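PDB 6ULO: DUF7790 domain-containing protein from Leptospira interrogans serogroup Icterohaemorrhagiae serovar copenhageni, which is of unknown function but carries a predicted transmembrane helix and a domain assigned to the NADP-binding Rossmann clan. Local coordinates for residues T308-K312 / N313-V317; L55-P58 / H59-L63. All blocks are in the same frame, centred on the assembly; numbering follows the deposited sequence. Where two conformers were deposited one is given.

Interaction 1: residues T308-K312 / N313-V317; sequences TVDKK and NGITV
Thr-308 and Val-317 face each other as an antiparallel hydrogen-bonded pair, and from there strands 308-310 and 315-317 run antiparallel side by side, their directions 158° apart, into a tight beta hairpin closed by a G1 beta bulge. In the bulge Asp-310 O accepts two backbone bonds, from Gly-314 N at 2.9 Å and from Ile-315 N at 3.2 Å; Gly-314 takes up a positive phi that suits glycine. The carboxylate of Asp-310, with CG anti to the backbone N (chi1 168°), reaches forward over the turn and holds Asn-313 twice. Its OD1 receives Asn-313 N at 2.8 Å from above the carboxylate plane, while OD2 offers its syn lone pair to Asn-313 ND2. Carboxylate and amide planes stand 80° apart; OD2 lies in the amide plane of Asn-313, and both bonds are nearly straight. On the other face of the hairpin both methyls of Val-309 straddle Thr-316 OG1, CG2 coming to 3.4 Å; that hydroxyl is hydrogen-bonded to His-277 NE2. Beside Asp-310, the CG2 methyl of Ile-315 lies 3.9 Å from OD2 and 4.0 Å from CB of Asp-310.

Interaction 2: residues L55-P58 / H59-L63; sequences LLIP and HVQNL
The imidazole of His-59 has Leu-55 O at its edge, in the ring plane and 3.7 Å from CD2, while Pro-58 C and Leu-56 O lie obliquely to the ring. CG of His-59 is anti to its carbonyl carbon (chi1 -61°), which swings the ring back along the chain toward these preceding residues. The setting is a single short helical turn, 57-60, entered from a 3-10 segment and left through a type II beta turn from Val-60 to Leu-63. Leu-56 O receives Val-60 N at 3.0 Å, close to the direction of its own C=O bond, and a weaker, bent bond from His-59 N. One residue on, Ile-57 O takes Gln-61 N at 3.0 Å. In the modelled conformer, one of two, the side chain of Gln-61 folds back over that same carbonyl: CG sits between backbone N and carbonyl carbon (chi1 60°) and comes within 3.3 Å of Ile-57 O. It crosses Ile-57 at about a right angle, and its extended chain sets the amide beside Pro-58, with NE2 3.8 Å from Pro-58 CA. Val-60 turns CG2 against the Leu-56 backbone, and both side chains pack on Val-252 of strand 249-255 and Ile-78 of helix 74-82. A water 2.8 Å from Gln-61 O can donate to it and, weakly, to Pro-58 O, though more acceptors compete for its protons. The turn is therefore held chiefly by backbone carbonyls: Leu-56 O and Ile-57 O accept amides three to four residues on, while the apolar side chains fasten it to the sheet and helix beside it.

Interaction 2 comes first along the chain, at the helical turn just before strand 66-69; interaction 1 closes the hairpin 307-310/315-318 at one edge of the eight-stranded mixed sheet, near the C-terminal end. Their centres are about 15 Å apart, on the same side of the chain's centre, and they touch directly. Leu-55 CD1 packs 3.3 Å from Asn-313 O, and the His-59 ring is met by Val-317 CG2 and Ile-315 CD1. Both also lean on strand 277-282, through Tyr-278 and Val-280. The early helical turn thus packs against the Ile-315 and Val-317 side of strand 315-318 and the turn residue Asn-313, bringing distant parts of the domain's sequence together.

Interaction 1: residues T308-K312 / N313-V317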
loop_
_atom_site.group_PDB
_atom_site.type_symbol
_atom_site.label_atom_id
_atom_site.label_comp_id
_atom_site.label_asym_id
_atom_site.label_seq_id
_atom_site.Cartn_x
_atom_site.Cartn_y
_atom_site.Cartn_z
ATOM N N THR A 308 11.361 -20.034 -1.019
ATOM C CA THR A 308 10.949 -21.210 -0.249
ATOM C C THR A 308 9.438 -21.119 -0.104
ATOM O O THR A 308 8.926 -20.131 0.452
ATOM C CB THR A 308 11.591 -21.189 1.141
ATOM O OG1 THR A 308 13.017 -21.217 1.018
ATOM C CG2 THR A 308 11.142 -22.373 1.958
ATOM N N VAL A 309 8.731 -22.120 -0.625
ATOM C CA VAL A 309 7.301 -22.044 -0.923
ATOM C C VAL A 309 6.494 -22.852 0.094
ATOM O O VAL A 309 6.784 -24.035 0.345
ATOM C CB VAL A 309 6.989 -22.513 -2.357
ATOM C CG1 VAL A 309 5.535 -22.240 -2.697
ATOM C CG2 VAL A 309 7.926 -21.866 -3.373
ATOM N N ASP A 310 5.474 -22.223 0.667
ATOM C CA ASP A 310 4.384 -22.905 1.362
ATOM C C ASP A 310 3.303 -23.116 0.305
ATOM O O ASP A 310 2.549 -22.200 -0.037
ATOM C CB ASP A 310 3.935 -22.065 2.554
ATOM C CG ASP A 310 2.609 -22.533 3.171
ATOM O OD1 ASP A 310 1.932 -23.438 2.620
ATOM O OD2 ASP A 310 2.258 -21.975 4.241
ATOM N N LYS A 311 3.264 -24.339 -0.236
ATOM C CA LYS A 311 2.334 -24.680 -1.309
ATOM C C LYS A 311 0.917 -24.908 -0.803
ATOM O O LYS A 311 -0.026 -24.856 -1.597
ATOM C CB LYS A 311 2.826 -25.917 -2.080
ATOM C CG LYS A 311 4.103 -25.615 -2.870
ATOM C CD LYS A 311 4.550 -26.747 -3.769
ATOM C CE LYS A 311 3.637 -26.844 -4.958
ATOM N NZ LYS A 311 4.112 -27.925 -5.881
ATOM N N LYS A 312 0.750 -25.141 0.498
ATOM C CA LYS A 312 -0.587 -25.342 1.057
ATOM C C LYS A 312 -1.336 -24.020 1.160
ATOM O O LYS A 312 -2.474 -23.894 0.697
ATOM C CB LYS A 312 -0.507 -26.018 2.437
ATOM C CG LYS A 312 -1.887 -26.243 3.107
ATOM C CD LYS A 312 -2.736 -27.157 2.237
ATOM C CE LYS A 312 -4.099 -27.528 2.829
ATOM N NZ LYS A 312 -4.945 -28.154 1.754
ATOM N N ASN A 313 -0.708 -23.019 1.753
ATOM C CA ASN A 313 -1.393 -21.750 1.947
ATOM C C ASN A 313 -1.103 -20.759 0.832
ATOM O O ASN A 313 -1.800 -19.730 0.737
ATOM C CB ASN A 313 -1.013 -21.176 3.316
ATOM C CG ASN A 313 -1.415 -22.087 4.416
ATOM O OD1 ASN A 313 -2.604 -22.298 4.631
ATOM N ND2 ASN A 313 -0.442 -22.692 5.080
ATOM N N GLY A 314 -0.107 -21.026 -0.008
ATOM C CA GLY A 314 0.150 -20.124 -1.111
ATOM C C GLY A 314 0.947 -18.886 -0.755
ATOM O O GLY A 314 0.567 -17.778 -1.143
ATOM N N ILE A 315 2.033 -19.042 -0.006
ATOM C CA ILE A 315 2.911 -17.936 0.332
ATOM C C ILE A 315 4.365 -18.406 0.273
ATOM O O ILE A 315 4.688 -19.526 0.683
ATOM C CB ILE A 315 2.503 -17.294 1.680
ATOM C CG1 ILE A 315 3.426 -16.115 2.020
ATOM C CG2 ILE A 315 2.470 -18.350 2.801
ATOM C CD1 ILE A 315 2.892 -15.210 3.149
ATOM N N THR A 316 5.232 -17.530 -0.232
ATOM C CA THR A 316 6.659 -17.777 -0.414
ATOM C C THR A 316 7.460 -16.722 0.342
ATOM O O THR A 316 7.049 -15.555 0.426
ATOM C CB THR A 316 6.971 -17.717 -1.923
ATOM O OG1 THR A 316 6.450 -18.887 -2.562
ATOM C CG2 THR A 316 8.436 -17.632 -2.228
ATOM N N VAL A 317 8.587 -17.147 0.916
ATOM C CA VAL A 317 9.623 -16.239 1.402
ATOM C C VAL A 317 10.790 -16.360 0.445
ATOM O O VAL A 317 11.320 -17.457 0.256
ATOM C CB VAL A 317 10.077 -16.611 2.820
ATOM C CG1 VAL A 317 11.199 -15.695 3.286
ATOM C CG2 VAL A 317 8.895 -16.654 3.791
#

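Interaction 2: residues L55-P58 / H59-L63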
loop_
_atom_site.group_PDB
_atom_site.type_symbol
_atom_site.label_atom_id
_atom_site.label_comp_id
_atom_site.label_asym_id
_atom_site.label_seq_id
_atom_site.Cartn_x
_atom_site.Cartn_y
_atom_site.Cartn_z
ATOM N N LEU A 55 -2.437 -13.866 5.431
ATOM C CA LEU A 55 -1.239 -14.707 5.437
ATOM C C LEU A 55 0.015 -13.898 5.723
ATOM O O LEU A 55 1.039 -14.464 6.108
ATOM C CB LEU A 55 -1.083 -15.410 4.095
ATOM C CG LEU A 55 -2.206 -16.406 3.778
ATOM C CD1 LEU A 55 -2.036 -16.883 2.325
ATOM C CD2 LEU A 55 -2.185 -17.592 4.747
ATOM N N LEU A 56 -0.033 -12.581 5.534
ATOM C CA LEU A 56 1.130 -11.735 5.776
ATOM C C LEU A 56 1.352 -11.447 7.247
ATOM O O LEU A 56 2.456 -11.019 7.608
ATOM C CB LEU A 56 0.937 -10.400 5.061
ATOM C CG LEU A 56 0.812 -10.478 3.540
ATOM C CD1 LEU A 56 0.448 -9.124 2.992
ATOM C CD2 LEU A 56 2.094 -11.037 2.900
ATOM N N ILE A 57 0.317 -11.602 8.097
ATOM C CA ILE A 57 0.416 -11.145 9.485
ATOM C C ILE A 57 1.700 -11.571 10.184
ATOM O O ILE A 57 2.377 -10.710 10.748
ATOM C CB ILE A 57 -0.850 -11.498 10.268
ATOM C CG1 ILE A 57 -2.059 -10.739 9.708
ATOM C CG2 ILE A 57 -0.630 -11.188 11.775
ATOM C CD1 ILE A 57 -3.384 -11.257 10.265
ATOM N N PRO A 58 2.081 -12.842 10.204
ATOM C CA PRO A 58 3.279 -13.215 10.978
ATOM C C PRO A 58 4.554 -12.625 10.418
ATOM O O PRO A 58 5.526 -12.494 11.168
ATOM C CB PRO A 58 3.306 -14.750 10.917
ATOM C CG PRO A 58 2.246 -15.163 9.943
ATOM C CD PRO A 58 1.321 -14.009 9.707
ATOM N N HIS A 59 4.571 -12.279 9.131
ATOM C CA HIS A 59 5.739 -11.659 8.508
ATOM C C HIS A 59 5.835 -10.167 8.768
ATOM O O HIS A 59 6.936 -9.652 9.006
ATOM C CB HIS A 59 5.695 -11.925 7.010
ATOM C CG HIS A 59 5.744 -13.377 6.687
ATOM N ND1 HIS A 59 6.911 -14.102 6.759
ATOM C CD2 HIS A 59 4.766 -14.252 6.345
ATOM C CE1 HIS A 59 6.651 -15.360 6.468
ATOM N NE2 HIS A 59 5.361 -15.477 6.212
ATOM N N VAL A 60 4.718 -9.443 8.680
ATOM C CA VAL A 60 4.775 -7.992 8.775
ATOM C C VAL A 60 4.508 -7.435 10.165
ATOM O O VAL A 60 4.784 -6.252 10.394
ATOM C CB VAL A 60 3.835 -7.328 7.748
ATOM C CG1 VAL A 60 4.174 -7.756 6.341
ATOM C CG2 VAL A 60 2.372 -7.617 8.084
ATOM N N GLN A 61 3.949 -8.217 11.084
ATOM C CA GLN A 61 3.528 -7.638 12.352
ATOM C C GLN A 61 4.701 -6.964 13.060
ATOM O O GLN A 61 5.807 -7.515 13.159
ATOM C CB GLN A 61 2.877 -8.684 13.253
ATOM C CG GLN A 61 3.761 -9.852 13.624
ATOM C CD GLN A 61 2.989 -10.888 14.398
ATOM O OE1 GLN A 61 1.860 -10.632 14.814
ATOM N NE2 GLN A 61 3.578 -12.070 14.584
ATOM N N ASN A 62 4.467 -5.722 13.501
ATOM C CA ASN A 62 5.426 -4.963 14.302
ATOM C C ASN A 62 6.723 -4.618 13.584
ATOM O O ASN A 62 7.666 -4.189 14.235
ATOM C CB ASN A 62 5.721 -5.654 15.631
ATOM C CG ASN A 62 4.484 -5.832 16.442
ATOM O OD1 ASN A 62 3.656 -4.932 16.522
ATOM N ND2 ASN A 62 4.331 -7.008 17.039
ATOM N N LEU A 63 6.808 -4.727 12.252
ATOM C CA LEU A 63 8.045 -4.309 11.575
ATOM C C LEU A 63 8.341 -2.822 11.736
ATOM O O LEU A 63 9.513 -2.425 11.705
ATOM C CB LEU A 63 7.985 -4.658 10.090
ATOM C CG LEU A 63 8.174 -6.116 9.751
ATOM C CD1 LEU A 63 8.090 -6.267 8.248
ATOM C CD2 LEU A 63 9.489 -6.644 10.270
HETATM O O HOH W 1 7.137 -9.821 12.371
#